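Local coordinates for protein ADP-ribose pyrophosphatase (Streptococcus suis, PDB 3O8S) that probably hydrolyses ADP-ribose or related nucleoside diphosphate derivatives, as a pyrophosphatase of the Nudix family, at residues Lys82-Gln87 with Ser94-Trp99; Ala129-His134 with Ala186-Leu191; Gln104-Asn109 with Thr146-Leu151; Ala75-Glu80 with Lys112-Glu117; Asp108-Glu113 with Val122-Val127. All coordinates share one frame; numbering follows the deposited sequence.

Contact 1: residues Lys82-Gln87 with Ser94-Trp99. With EDO (1,2-ethanediol), chain F.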
# COMPACT_ATOMS: atom_id res chain seq x y z
N LYS A 82 -18.75 -15.32 1.34
CA LYS A 82 -19.67 -14.18 1.40
C LYS A 82 -18.90 -13.02 2.05
O LYS A 82 -18.17 -13.26 3.02
CB LYS A 82 -20.95 -14.51 2.18
CG LYS A 82 -21.90 -15.45 1.47
CD LYS A 82 -23.13 -15.69 2.34
CE LYS A 82 -24.15 -16.59 1.69
NZ LYS A 82 -25.47 -16.48 2.35
N ILE A 83 -19.05 -11.77 1.53
CA ILE A 83 -18.26 -10.65 2.07
C ILE A 83 -19.02 -9.86 3.15
O ILE A 83 -20.23 -9.66 3.03
CB ILE A 83 -17.77 -9.73 0.92
CG1 ILE A 83 -16.56 -8.86 1.38
CG2 ILE A 83 -18.95 -8.89 0.28
CD1 ILE A 83 -15.67 -8.33 0.25
N LEU A 84 -18.30 -9.36 4.19
CA LEU A 84 -18.97 -8.52 5.20
C LEU A 84 -19.11 -7.06 4.70
O LEU A 84 -18.12 -6.40 4.34
CB LEU A 84 -18.28 -8.55 6.58
CG LEU A 84 -19.01 -7.62 7.58
CD1 LEU A 84 -19.99 -8.35 8.48
CD2 LEU A 84 -18.07 -6.69 8.26
N LEU A 85 -20.34 -6.55 4.75
CA LEU A 85 -20.66 -5.16 4.37
C LEU A 85 -21.39 -4.49 5.51
O LEU A 85 -22.13 -5.15 6.24
CB LEU A 85 -21.48 -5.07 3.07
CG LEU A 85 -20.83 -5.66 1.81
CD1 LEU A 85 -21.83 -5.86 0.72
CD2 LEU A 85 -19.63 -4.84 1.33
N VAL A 86 -21.15 -3.18 5.68
CA VAL A 86 -21.80 -2.36 6.70
C VAL A 86 -22.66 -1.32 6.00
O VAL A 86 -22.28 -0.80 4.94
CB VAL A 86 -20.82 -1.74 7.73
CG1 VAL A 86 -20.26 -2.82 8.67
CG2 VAL A 86 -19.68 -0.96 7.06
N GLN A 87 -23.83 -1.05 6.57
CA GLN A 87 -24.78 -0.09 6.01
C GLN A 87 -24.71 1.23 6.74
O GLN A 87 -24.69 1.26 7.98
CB GLN A 87 -26.20 -0.66 6.07
CG GLN A 87 -27.22 0.10 5.22
CD GLN A 87 -28.62 -0.38 5.44
OE1 GLN A 87 -29.00 -0.77 6.55
NE2 GLN A 87 -29.43 -0.37 4.39
N SER A 94 -21.05 -0.79 2.33
CA SER A 94 -19.64 -0.70 2.03
C SER A 94 -18.83 -1.60 2.96
O SER A 94 -19.31 -2.07 3.99
CB SER A 94 -19.16 0.75 2.12
OG SER A 94 -19.31 1.31 3.42
N LEU A 95 -17.59 -1.85 2.57
CA LEU A 95 -16.65 -2.57 3.40
C LEU A 95 -16.32 -1.70 4.60
O LEU A 95 -16.20 -0.47 4.42
CB LEU A 95 -15.34 -2.85 2.62
CG LEU A 95 -15.39 -3.73 1.40
CD1 LEU A 95 -14.02 -3.75 0.72
CD2 LEU A 95 -15.80 -5.13 1.78
N PRO A 96 -16.11 -2.28 5.80
CA PRO A 96 -15.70 -1.43 6.93
C PRO A 96 -14.40 -0.72 6.57
O PRO A 96 -13.57 -1.27 5.83
CB PRO A 96 -15.52 -2.44 8.08
CG PRO A 96 -16.38 -3.59 7.70
CD PRO A 96 -16.24 -3.69 6.20
N GLY A 97 -14.26 0.51 7.01
CA GLY A 97 -13.07 1.27 6.71
C GLY A 97 -13.23 2.76 6.87
O GLY A 97 -14.04 3.23 7.67
N GLY A 98 -12.43 3.49 6.13
CA GLY A 98 -12.42 4.94 6.19
C GLY A 98 -11.01 5.47 6.15
O GLY A 98 -10.05 4.72 5.95
N TRP A 99 -10.90 6.78 6.32
CA TRP A 99 -9.63 7.48 6.28
C TRP A 99 -8.77 7.10 7.46
O TRP A 99 -9.25 6.97 8.59
CB TRP A 99 -9.83 8.99 6.19
CG TRP A 99 -10.30 9.41 4.83
CD1 TRP A 99 -9.67 9.22 3.64
CD2 TRP A 99 -11.51 10.13 4.54
NE1 TRP A 99 -10.41 9.76 2.62
CE2 TRP A 99 -11.54 10.34 3.14
CE3 TRP A 99 -12.58 10.61 5.32
CZ2 TRP A 99 -12.59 11.01 2.50
CZ3 TRP A 99 -13.62 11.27 4.69
CH2 TRP A 99 -13.62 11.48 3.30
C1 EDO F . -18.75 3.26 7.17
O1 EDO F . -18.05 4.42 7.63
C2 EDO F . -17.84 2.47 6.24
O2 EDO F . -17.99 2.94 4.90

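Contact 2: residues Ala129-His134 with Ala186-Leu191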
# COMPACT_ATOMS: atom_id res chain seq x y z
N ALA A 129 -4.98 -4.73 -2.67
CA ALA A 129 -4.70 -3.66 -3.62
C ALA A 129 -4.51 -2.32 -2.93
O ALA A 129 -5.07 -2.11 -1.86
CB ALA A 129 -5.85 -3.55 -4.59
N ILE A 130 -3.69 -1.44 -3.55
CA ILE A 130 -3.44 -0.03 -3.21
C ILE A 130 -3.85 0.72 -4.45
O ILE A 130 -3.13 0.71 -5.44
CB ILE A 130 -1.98 0.27 -2.77
CG1 ILE A 130 -1.50 -0.71 -1.72
CG2 ILE A 130 -1.79 1.71 -2.32
CD1 ILE A 130 -0.30 -1.32 -2.16
N LEU A 131 -5.04 1.32 -4.45
CA LEU A 131 -5.56 1.88 -5.67
C LEU A 131 -5.89 3.34 -5.60
O LEU A 131 -6.40 3.84 -4.61
CB LEU A 131 -6.83 1.10 -6.08
CG LEU A 131 -6.67 -0.38 -6.40
CD1 LEU A 131 -8.01 -1.09 -6.39
CD2 LEU A 131 -5.90 -0.59 -7.73
N ASP A 132 -5.66 4.02 -6.70
CA ASP A 132 -5.98 5.41 -6.85
C ASP A 132 -7.49 5.53 -7.10
O ASP A 132 -7.98 4.99 -8.09
CB ASP A 132 -5.15 5.98 -8.00
CG ASP A 132 -5.44 7.43 -8.28
OD1 ASP A 132 -5.06 8.28 -7.45
OD2 ASP A 132 -6.05 7.70 -9.32
N LYS A 133 -8.22 6.17 -6.16
CA LYS A 133 -9.67 6.42 -6.23
C LYS A 133 -10.09 6.97 -7.62
O LYS A 133 -11.03 6.45 -8.21
CB LYS A 133 -10.13 7.40 -5.14
CG LYS A 133 -11.65 7.51 -5.04
CD LYS A 133 -12.09 8.53 -4.01
CE LYS A 133 -13.59 8.54 -3.86
NZ LYS A 133 -14.04 9.65 -2.99
N HIS A 134 -9.38 8.00 -8.13
CA HIS A 134 -9.68 8.65 -9.42
C HIS A 134 -9.69 7.66 -10.59
O HIS A 134 -10.49 7.81 -11.50
CB HIS A 134 -8.68 9.78 -9.70
CG HIS A 134 -9.01 10.58 -10.92
ND1 HIS A 134 -8.15 10.62 -12.01
CD2 HIS A 134 -10.09 11.34 -11.19
CE1 HIS A 134 -8.73 11.41 -12.90
NE2 HIS A 134 -9.90 11.87 -12.45
N ALA A 186 -18.25 -3.32 -7.32
CA ALA A 186 -18.48 -4.77 -7.33
C ALA A 186 -17.18 -5.50 -7.76
O ALA A 186 -16.82 -6.54 -7.20
CB ALA A 186 -19.64 -5.11 -8.27
N GLU A 187 -16.44 -4.87 -8.69
CA GLU A 187 -15.17 -5.32 -9.24
C GLU A 187 -14.12 -5.44 -8.13
O GLU A 187 -13.43 -6.47 -8.04
CB GLU A 187 -14.68 -4.35 -10.34
CG GLU A 187 -15.53 -4.32 -11.61
CD GLU A 187 -16.88 -3.61 -11.61
OE1 GLU A 187 -17.00 -2.53 -10.98
OE2 GLU A 187 -17.81 -4.10 -12.28
N GLN A 188 -14.03 -4.40 -7.25
CA GLN A 188 -13.09 -4.42 -6.10
C GLN A 188 -13.46 -5.50 -5.09
O GLN A 188 -12.56 -6.15 -4.57
CB GLN A 188 -12.99 -3.04 -5.42
CG GLN A 188 -12.27 -2.01 -6.31
CD GLN A 188 -12.46 -0.56 -5.91
OE1 GLN A 188 -13.37 -0.20 -5.16
NE2 GLN A 188 -11.59 0.30 -6.40
N LEU A 189 -14.76 -5.74 -4.86
CA LEU A 189 -15.22 -6.82 -3.95
C LEU A 189 -14.85 -8.18 -4.53
O LEU A 189 -14.37 -9.04 -3.79
CB LEU A 189 -16.74 -6.76 -3.70
CG LEU A 189 -17.28 -5.48 -3.08
CD1 LEU A 189 -18.72 -5.67 -2.63
CD2 LEU A 189 -16.40 -4.98 -1.94
N ALA A 190 -15.04 -8.36 -5.87
CA ALA A 190 -14.68 -9.58 -6.60
C ALA A 190 -13.15 -9.81 -6.52
O ALA A 190 -12.71 -10.93 -6.26
CB ALA A 190 -15.15 -9.50 -8.05
N LEU A 191 -12.36 -8.72 -6.60
CA LEU A 191 -10.91 -8.78 -6.43
C LEU A 191 -10.54 -9.29 -5.02
O LEU A 191 -9.67 -10.16 -4.87
CB LEU A 191 -10.24 -7.42 -6.71
CG LEU A 191 -8.69 -7.45 -6.87
CD1 LEU A 191 -8.29 -8.10 -8.22
CD2 LEU A 191 -8.07 -6.04 -6.70

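Contact 3: residues Gln104-Asn109 with Thr146-Leu151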
# COMPACT_ATOMS: atom_id res chain seq x y z
N GLN A 104 -2.10 6.39 13.48
CA GLN A 104 -2.19 4.94 13.38
C GLN A 104 -1.71 4.42 12.05
O GLN A 104 -1.83 5.10 11.03
CB GLN A 104 -3.62 4.46 13.65
CG GLN A 104 -3.92 4.41 15.15
CD GLN A 104 -5.35 4.05 15.43
OE1 GLN A 104 -5.69 2.87 15.59
NE2 GLN A 104 -6.20 5.06 15.53
N SER A 105 -1.15 3.20 12.07
CA SER A 105 -0.69 2.47 10.90
C SER A 105 -1.91 1.92 10.13
O SER A 105 -3.00 1.86 10.70
CB SER A 105 0.23 1.33 11.32
OG SER A 105 -0.51 0.25 11.88
N VAL A 106 -1.70 1.48 8.88
CA VAL A 106 -2.73 0.92 8.01
C VAL A 106 -3.44 -0.25 8.70
O VAL A 106 -4.67 -0.27 8.76
CB VAL A 106 -2.13 0.51 6.63
CG1 VAL A 106 -3.08 -0.41 5.86
CG2 VAL A 106 -1.79 1.73 5.80
N LYS A 107 -2.67 -1.22 9.22
CA LYS A 107 -3.15 -2.41 9.91
C LYS A 107 -3.94 -2.05 11.15
O LYS A 107 -5.07 -2.51 11.27
CB LYS A 107 -1.96 -3.32 10.25
CG LYS A 107 -2.27 -4.59 11.02
CD LYS A 107 -1.05 -5.51 11.12
CE LYS A 107 -0.84 -6.36 9.88
NZ LYS A 107 0.29 -7.32 10.03
N ASP A 108 -3.38 -1.20 12.07
CA ASP A 108 -4.07 -0.83 13.31
C ASP A 108 -5.38 -0.12 13.00
O ASP A 108 -6.40 -0.38 13.66
CB ASP A 108 -3.17 0.05 14.22
CG ASP A 108 -1.94 -0.66 14.77
OD1 ASP A 108 -1.98 -1.90 14.91
OD2 ASP A 108 -0.94 0.04 15.07
N ASN A 109 -5.35 0.75 11.98
CA ASN A 109 -6.50 1.51 11.54
C ASN A 109 -7.65 0.61 11.02
O ASN A 109 -8.77 0.80 11.48
CB ASN A 109 -6.08 2.53 10.48
CG ASN A 109 -7.11 3.59 10.25
OD1 ASN A 109 -7.23 4.55 11.01
ND2 ASN A 109 -7.87 3.42 9.19
N THR A 146 -5.84 7.54 -2.06
CA THR A 146 -5.18 6.27 -2.28
C THR A 146 -5.96 5.29 -1.39
O THR A 146 -6.12 5.54 -0.19
CB THR A 146 -3.67 6.37 -2.01
OG1 THR A 146 -3.04 7.03 -3.12
CG2 THR A 146 -3.00 4.99 -1.81
N LYS A 147 -6.51 4.23 -2.00
CA LYS A 147 -7.33 3.27 -1.27
C LYS A 147 -6.58 1.99 -1.04
O LYS A 147 -6.15 1.36 -2.00
CB LYS A 147 -8.63 2.98 -2.03
CG LYS A 147 -9.54 4.17 -2.23
CD LYS A 147 -10.65 3.74 -3.15
CE LYS A 147 -12.01 3.87 -2.53
NZ LYS A 147 -12.13 3.11 -1.28
N VAL A 148 -6.47 1.56 0.22
CA VAL A 148 -5.80 0.29 0.56
C VAL A 148 -6.88 -0.73 0.97
O VAL A 148 -7.58 -0.52 1.95
CB VAL A 148 -4.73 0.47 1.68
CG1 VAL A 148 -3.95 -0.82 1.90
CG2 VAL A 148 -3.77 1.61 1.35
N PHE A 149 -7.03 -1.80 0.18
CA PHE A 149 -7.95 -2.90 0.45
C PHE A 149 -7.16 -3.96 1.19
O PHE A 149 -6.16 -4.43 0.66
CB PHE A 149 -8.57 -3.43 -0.84
CG PHE A 149 -9.59 -2.49 -1.44
CD1 PHE A 149 -9.18 -1.45 -2.27
CD2 PHE A 149 -10.95 -2.63 -1.16
CE1 PHE A 149 -10.12 -0.58 -2.82
CE2 PHE A 149 -11.88 -1.76 -1.71
CZ PHE A 149 -11.46 -0.74 -2.54
N ILE A 150 -7.58 -4.29 2.42
CA ILE A 150 -6.91 -5.26 3.27
C ILE A 150 -7.82 -6.47 3.48
O ILE A 150 -8.96 -6.33 3.93
CB ILE A 150 -6.50 -4.61 4.64
CG1 ILE A 150 -5.64 -3.29 4.46
CG2 ILE A 150 -5.84 -5.64 5.61
CD1 ILE A 150 -4.23 -3.50 4.01
N LEU A 151 -7.29 -7.68 3.20
CA LEU A 151 -8.02 -8.89 3.47
C LEU A 151 -7.82 -9.19 4.95
O LEU A 151 -6.69 -9.14 5.42
CB LEU A 151 -7.61 -10.03 2.54
CG LEU A 151 -8.12 -11.43 2.90
CD1 LEU A 151 -9.60 -11.58 2.50
CD2 LEU A 151 -7.26 -12.49 2.24

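Contact 4: residues Ala75-Glu80 with Lys112-Glu117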
# COMPACT_ATOMS: atom_id res chain seq x y z
N ALA A 75 -11.60 -2.95 4.78
CA ALA A 75 -11.40 -4.33 5.23
C ALA A 75 -12.34 -5.28 4.51
O ALA A 75 -13.54 -5.04 4.45
CB ALA A 75 -11.60 -4.43 6.74
N ALA A 76 -11.79 -6.36 3.95
CA ALA A 76 -12.56 -7.40 3.25
C ALA A 76 -12.56 -8.66 4.11
O ALA A 76 -11.51 -9.25 4.31
CB ALA A 76 -11.93 -7.68 1.89
N ILE A 77 -13.71 -9.01 4.68
CA ILE A 77 -13.88 -10.15 5.59
C ILE A 77 -14.82 -11.17 4.95
O ILE A 77 -15.92 -10.82 4.57
CB ILE A 77 -14.41 -9.66 6.99
CG1 ILE A 77 -13.51 -8.54 7.58
CG2 ILE A 77 -14.58 -10.85 8.01
CD1 ILE A 77 -14.31 -7.50 8.40
N PHE A 78 -14.39 -12.43 4.87
CA PHE A 78 -15.20 -13.49 4.25
C PHE A 78 -15.57 -14.62 5.21
O PHE A 78 -14.79 -14.99 6.07
CB PHE A 78 -14.45 -14.08 3.02
CG PHE A 78 -14.28 -13.09 1.89
CD1 PHE A 78 -13.17 -12.26 1.83
CD2 PHE A 78 -15.26 -12.95 0.91
CE1 PHE A 78 -13.02 -11.32 0.79
CE2 PHE A 78 -15.12 -12.02 -0.12
CZ PHE A 78 -14.01 -11.19 -0.16
N GLN A 79 -16.76 -15.16 5.02
CA GLN A 79 -17.31 -16.33 5.70
C GLN A 79 -18.12 -17.08 4.64
O GLN A 79 -19.02 -16.47 4.06
CB GLN A 79 -18.15 -15.95 6.96
CG GLN A 79 -17.29 -15.47 8.16
CD GLN A 79 -16.37 -16.54 8.75
OE1 GLN A 79 -16.82 -17.48 9.40
NE2 GLN A 79 -15.07 -16.41 8.56
N GLU A 80 -17.71 -18.31 4.29
CA GLU A 80 -18.33 -19.12 3.21
C GLU A 80 -18.30 -18.37 1.86
O GLU A 80 -19.26 -18.45 1.09
CB GLU A 80 -19.78 -19.51 3.56
CG GLU A 80 -19.90 -20.83 4.30
CD GLU A 80 -19.63 -20.79 5.79
OE1 GLU A 80 -19.97 -19.78 6.45
OE2 GLU A 80 -19.11 -21.81 6.30
N LYS A 112 -9.22 -1.46 14.00
CA LYS A 112 -10.01 -0.62 14.90
C LYS A 112 -11.32 -0.21 14.22
O LYS A 112 -12.36 -0.18 14.88
CB LYS A 112 -9.22 0.63 15.36
N GLU A 113 -11.28 0.09 12.91
CA GLU A 113 -12.46 0.47 12.15
C GLU A 113 -13.46 -0.67 12.04
O GLU A 113 -14.65 -0.40 12.04
CB GLU A 113 -12.08 0.95 10.75
CG GLU A 113 -11.66 2.41 10.71
CD GLU A 113 -10.92 2.80 9.45
OE1 GLU A 113 -10.52 1.90 8.68
OE2 GLU A 113 -10.72 4.02 9.25
N VAL A 114 -12.98 -1.92 11.93
CA VAL A 114 -13.85 -3.11 11.84
C VAL A 114 -14.56 -3.28 13.16
O VAL A 114 -15.76 -3.53 13.16
CB VAL A 114 -13.10 -4.40 11.42
CG1 VAL A 114 -14.01 -5.62 11.52
CG2 VAL A 114 -12.57 -4.27 10.01
N LYS A 115 -13.81 -3.13 14.28
CA LYS A 115 -14.37 -3.23 15.63
C LYS A 115 -15.45 -2.18 15.86
O LYS A 115 -16.55 -2.52 16.27
CB LYS A 115 -13.27 -3.13 16.71
CG LYS A 115 -13.79 -3.38 18.14
CD LYS A 115 -14.33 -4.81 18.32
CE LYS A 115 -14.77 -5.11 19.72
NZ LYS A 115 -15.07 -6.56 19.88
N GLU A 116 -15.15 -0.91 15.54
CA GLU A 116 -16.05 0.24 15.72
C GLU A 116 -17.27 0.21 14.81
O GLU A 116 -18.33 0.63 15.24
CB GLU A 116 -15.29 1.55 15.47
CG GLU A 116 -14.34 1.94 16.60
CD GLU A 116 -13.44 3.13 16.34
OE1 GLU A 116 -13.42 3.65 15.20
OE2 GLU A 116 -12.74 3.54 17.29
N GLU A 117 -17.12 -0.23 13.56
CA GLU A 117 -18.20 -0.21 12.57
C GLU A 117 -19.02 -1.50 12.49
O GLU A 117 -20.20 -1.42 12.16
CB GLU A 117 -17.62 0.09 11.18
CG GLU A 117 -17.10 1.52 11.06
CD GLU A 117 -16.22 1.82 9.87
OE1 GLU A 117 -16.33 1.11 8.84
OE2 GLU A 117 -15.43 2.78 9.95

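Contact 5: residues Asp108-Glu113 with Val122-Val127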
# COMPACT_ATOMS: atom_id res chain seq x y z
N ASP A 108 -3.38 -1.20 12.07
CA ASP A 108 -4.07 -0.83 13.31
C ASP A 108 -5.38 -0.12 13.00
O ASP A 108 -6.40 -0.38 13.66
CB ASP A 108 -3.17 0.05 14.22
CG ASP A 108 -1.94 -0.66 14.77
OD1 ASP A 108 -1.98 -1.90 14.91
OD2 ASP A 108 -0.94 0.04 15.07
N ASN A 109 -5.35 0.75 11.98
CA ASN A 109 -6.50 1.51 11.54
C ASN A 109 -7.65 0.61 11.02
O ASN A 109 -8.77 0.80 11.48
CB ASN A 109 -6.08 2.53 10.48
CG ASN A 109 -7.11 3.59 10.25
OD1 ASN A 109 -7.23 4.55 11.01
ND2 ASN A 109 -7.87 3.42 9.19
N VAL A 110 -7.38 -0.39 10.12
CA VAL A 110 -8.46 -1.27 9.62
C VAL A 110 -9.09 -2.09 10.74
O VAL A 110 -10.31 -2.17 10.80
CB VAL A 110 -8.14 -2.22 8.42
CG1 VAL A 110 -8.16 -1.49 7.11
CG2 VAL A 110 -6.86 -3.01 8.60
N VAL A 111 -8.26 -2.71 11.58
CA VAL A 111 -8.70 -3.53 12.71
C VAL A 111 -9.61 -2.72 13.67
O VAL A 111 -10.63 -3.25 14.12
CB VAL A 111 -7.48 -4.14 13.45
CG1 VAL A 111 -7.89 -4.84 14.75
CG2 VAL A 111 -6.71 -5.09 12.53
N LYS A 112 -9.22 -1.46 14.00
CA LYS A 112 -10.01 -0.62 14.90
C LYS A 112 -11.32 -0.21 14.22
O LYS A 112 -12.36 -0.18 14.88
CB LYS A 112 -9.22 0.63 15.36
N GLU A 113 -11.28 0.09 12.91
CA GLU A 113 -12.46 0.47 12.15
C GLU A 113 -13.46 -0.67 12.04
O GLU A 113 -14.65 -0.40 12.04
CB GLU A 113 -12.08 0.95 10.75
CG GLU A 113 -11.66 2.41 10.71
CD GLU A 113 -10.92 2.80 9.45
OE1 GLU A 113 -10.52 1.90 8.68
OE2 GLU A 113 -10.72 4.02 9.25
N VAL A 122 -10.99 -8.82 14.13
CA VAL A 122 -10.38 -9.38 12.94
C VAL A 122 -8.89 -9.20 13.01
O VAL A 122 -8.39 -8.34 13.76
CB VAL A 122 -10.95 -8.77 11.60
CG1 VAL A 122 -12.47 -8.94 11.49
CG2 VAL A 122 -10.53 -7.30 11.41
N GLU A 123 -8.18 -9.97 12.21
CA GLU A 123 -6.75 -9.79 12.08
C GLU A 123 -6.45 -9.44 10.61
O GLU A 123 -6.95 -10.10 9.70
CB GLU A 123 -5.95 -11.00 12.61
CG GLU A 123 -6.36 -12.38 12.11
CD GLU A 123 -5.52 -13.52 12.66
OE1 GLU A 123 -5.24 -13.54 13.89
OE2 GLU A 123 -5.16 -14.42 11.87
N ALA A 124 -5.73 -8.32 10.40
CA ALA A 124 -5.30 -7.84 9.08
C ALA A 124 -4.36 -8.88 8.50
O ALA A 124 -3.47 -9.35 9.20
CB ALA A 124 -4.62 -6.50 9.22
N GLN A 125 -4.60 -9.29 7.25
CA GLN A 125 -3.84 -10.40 6.72
C GLN A 125 -3.04 -10.10 5.46
O GLN A 125 -1.90 -10.54 5.35
CB GLN A 125 -4.85 -11.53 6.40
CG GLN A 125 -4.24 -12.91 6.27
CD GLN A 125 -5.31 -13.97 6.28
OE1 GLN A 125 -5.58 -14.58 7.30
NE2 GLN A 125 -5.92 -14.23 5.13
N ARG A 126 -3.67 -9.48 4.48
CA ARG A 126 -3.07 -9.33 3.18
C ARG A 126 -3.50 -8.05 2.54
O ARG A 126 -4.66 -7.64 2.69
CB ARG A 126 -3.51 -10.57 2.32
CG ARG A 126 -3.50 -10.41 0.77
CD ARG A 126 -3.91 -11.71 0.09
NE ARG A 126 -2.81 -12.68 0.21
CZ ARG A 126 -2.86 -13.94 -0.18
NH1 ARG A 126 -3.97 -14.44 -0.70
NH2 ARG A 126 -1.79 -14.72 -0.07
N VAL A 127 -2.58 -7.41 1.80
CA VAL A 127 -2.90 -6.22 1.01
C VAL A 127 -3.45 -6.74 -0.32
O VAL A 127 -2.73 -7.35 -1.11
CB VAL A 127 -1.71 -5.23 0.82
CG1 VAL A 127 -2.21 -3.93 0.16
CG2 VAL A 127 -1.04 -4.92 2.15
O HOH W 1 -11.26 -5.64 14.66

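Contact 1: residues Lys82-Gln87 with Ser94-Trp99
Val86 and Ser94 form an antiparallel hydrogen-bonded pair that clamps the two strands together. Val86 N donates to Ser94 O over 2.7 Å, almost straight at 177° and in the carbonyl plane; Ser94 N returns a bond of 2.9 Å to Val86 O, more bent at 158°. The apolar packing is closest on the two faces of the hairpin. On one, Ile83 CD1 lies 3.5 Å from Leu95 CD2, the two side chains crossing at about a right angle, and Leu85 CD2 sits over the backbone N of Leu95. On the other, Leu84 CD2 meets Pro96 CG at 3.6 Å, with the proline ring set across the leucine; this face is covered by helix 106-118, through Ala118 and Val114. Val86 CG1 is looser against Pro96 CG, at 4.1 Å, although Val86 CG2 lies close to Ser94 O at 3.3 Å. Beyond it, Ser94 OG, held between backbone N and carbonyl carbon (chi1 62°), turns to a small guest: it shares a 2.6 Å hydrogen bond with O2 of an ethanediol, probably from the crystallisation liquor, which Arg74 and Lys183 also bind. After Pro96 the chain leaves its partner, and exposed Trp99 reaches Thr68 of the second subunit. The arrangement is a beta hairpin whose second strand runs into the glycine that, by sequence, probably opens the Nudix box, Gly98.

Contact 2: residues Ala129-His134 with Ala186-Leu191
A helix laid against the central sheet of the Nudix domain is the element here: Ala129 and Leu131 on strand 120-132 point at Leu191 and Gln188 on helix 186-197. The nearest CA atoms, those of Ala129 and Leu191, are 8.5 Å apart, and two pairs of side chains fill the gap, one methyl to methyl and one methyl to amide. Leu191 swings CG anti to its backbone N (chi1 -167°), which brings CD2 down to 3.9 Å from Ala129 CB. One helical turn earlier, extended Gln188 slides past Leu131 in the opposite direction, and its NE2 lies 3.8 Å from Leu131 CD1. That is mere packing for the amide, whose polar needs are met by others: NE2 donates to Asn137 OD1 and OE1 accepts from Thr185 N, so both ends of the group are gripped and its flip is fixed. Arg204 touches both Ala129 and Leu191. A helix packed on one face of the sheet is part of the alpha/beta/alpha sandwich of Nudix hydrolases.

Contact 3: residues Gln104-Asn109 with Thr146-Leu151
No flat group enters the contact of Val106 with Val148 and Ile150; the planar side chains of the two segments face other neighbours. The ring of Phe149 leaves the strand on the side away from Val106: Gln188 CG of helix 186-197 lies against one face, offset toward the rim, and Leu95 CD1 is at the ring's edge, 3.8 Å from Phe149 CD2. The amide of Asn109 is held by bonds from both of its ends, OD1 taking the backbone N of Asp101 and ND2 giving to Thr73 OG1. The contact itself is purely aliphatic and small. One methyl does the work: Val106 CG1, carried anti to the backbone N (chi1 164°), comes within 3.8 Å of Ile150 CD1 and 4.1 Å of Val148 CG1. It also lies 4.1 Å from Ile150 CG1, so it rests against the whole outer arm of the isoleucine rather than one atom. The valine approaches both partners at a slant. Just ahead of it, Ser105 is the N-cap of the helix: its OG accepts from Asp108 N at 3.2 Å, along a nearly straight N-H (168°), and also bonds to Lys135 of the second subunit. The first turn of helix 106-118 thus lies over strand 145-157, which is flanked in the sheet by strand 70-79, parallel to it, and strand 120-132, antiparallel, while Phe205 of the second subunit packs on Ile150.

Contact 4: residues Ala75-Glu80 with Lys112-Glu117
Val114 carries the helix side of this contact alone, and Ile77 and Ala75 receive it from the strand. Its two methyls are divided between them. CG2, set opposite the carbonyl carbon, presses on Ala75 CB at 3.4 Å, tighter than usual for two carbons; the small alanine lets the helix come this near, with the CA atoms of Ala75 and Val114 at 7.2 Å. CG1 lies anti to the backbone N (chi1 173°) and takes the other partner, Ile77 CD1, at 3.7 Å. Valine and isoleucine reach toward each other tip to tip, and Ile77 CD1 also stands 4.0 Å from CG2, so it sits against both methyls of the valine. By sequence, Lys112 to Glu117 match the core of the Nudix box, with lysine where arginine is usual; some of its glutamates probably bind metal, as in relatives. Val114 turns inward, while Glu117 OE1 accepts a hydrogen bond from Gly97 N of strand 93-99. Around the contact, Leu120 and Val122 of strand 120-132 close on Val114, Cys152 of strand 145-157 touches both Ala75 and Ile77, and Leu84 of strand 82-87 packs beside Ile77, so helix 106-118 lies across several strands of the sheet.

Contact 5: residues Asp108-Glu113 with Val122-Val127
Val110 is the first residue of helix segment 108-113 to reach the strand, its CG2 lying 4.2 Å from Ala124 CB. With CG1 opposite the carbonyl carbon (chi1 -79°), this second methyl is the one left facing the alanine; Thr73 of strand 70-79 packs on the same valine. Val111 follows and makes the larger share of the contact. Its CG1 settles on the carbonyl oxygen of Val122 at 3.7 Å, and CG2 lies 4.0 Å from Ala124 N, so the valine straddles strand backbone more than side chain. Ala124 CB faces the CG2 methyls of both Val110 and Val111, 4.2 Å from each. The backbone of Val111 adds a wet link: a water gives a short bond of 2.5 Å to Val111 O and takes a longer one of 3.2 Å from Val122 N. Here the probable Nudix-box helix 106-118 turns back into strand 120-132; the axes of 108-113 and 122-127 pass 8.1 Å apart, their directions 140° from each other. Farther along the strand, Gln125 and Arg126 both face Leu151 in a classic beta bulge, and Phe205 of the second subunit packs on Ala124. At Lys112 the helix keeps its ordinary bonding, N to Asp108 O. Glu113, next in line, takes no part in the strand contact; its OE1 makes a weak hydrogen bond with Thr73 OG1.

All five contacts lie in one Nudix domain and share its mixed sheet. Contacts 3, 5 and 4 follow helix 106-118 from its first turn toward its end, fastening it to strands 145-157, 120-132 and 70-79; centres of contacts 3 and 5 are about 6 Å apart, those of 4 and 5 about 8 Å. Contact 1, the hairpin, is nested in the loop that contact 4 closes, about 7 Å from it centre to centre. Contact 2 places helix 186-197, about 17 Å from contacts 4 and 5. The two helices therefore sandwich the sheet; contacts 2, 3 and 5, and contact 1 through Trp99 alone, also touch the second subunit.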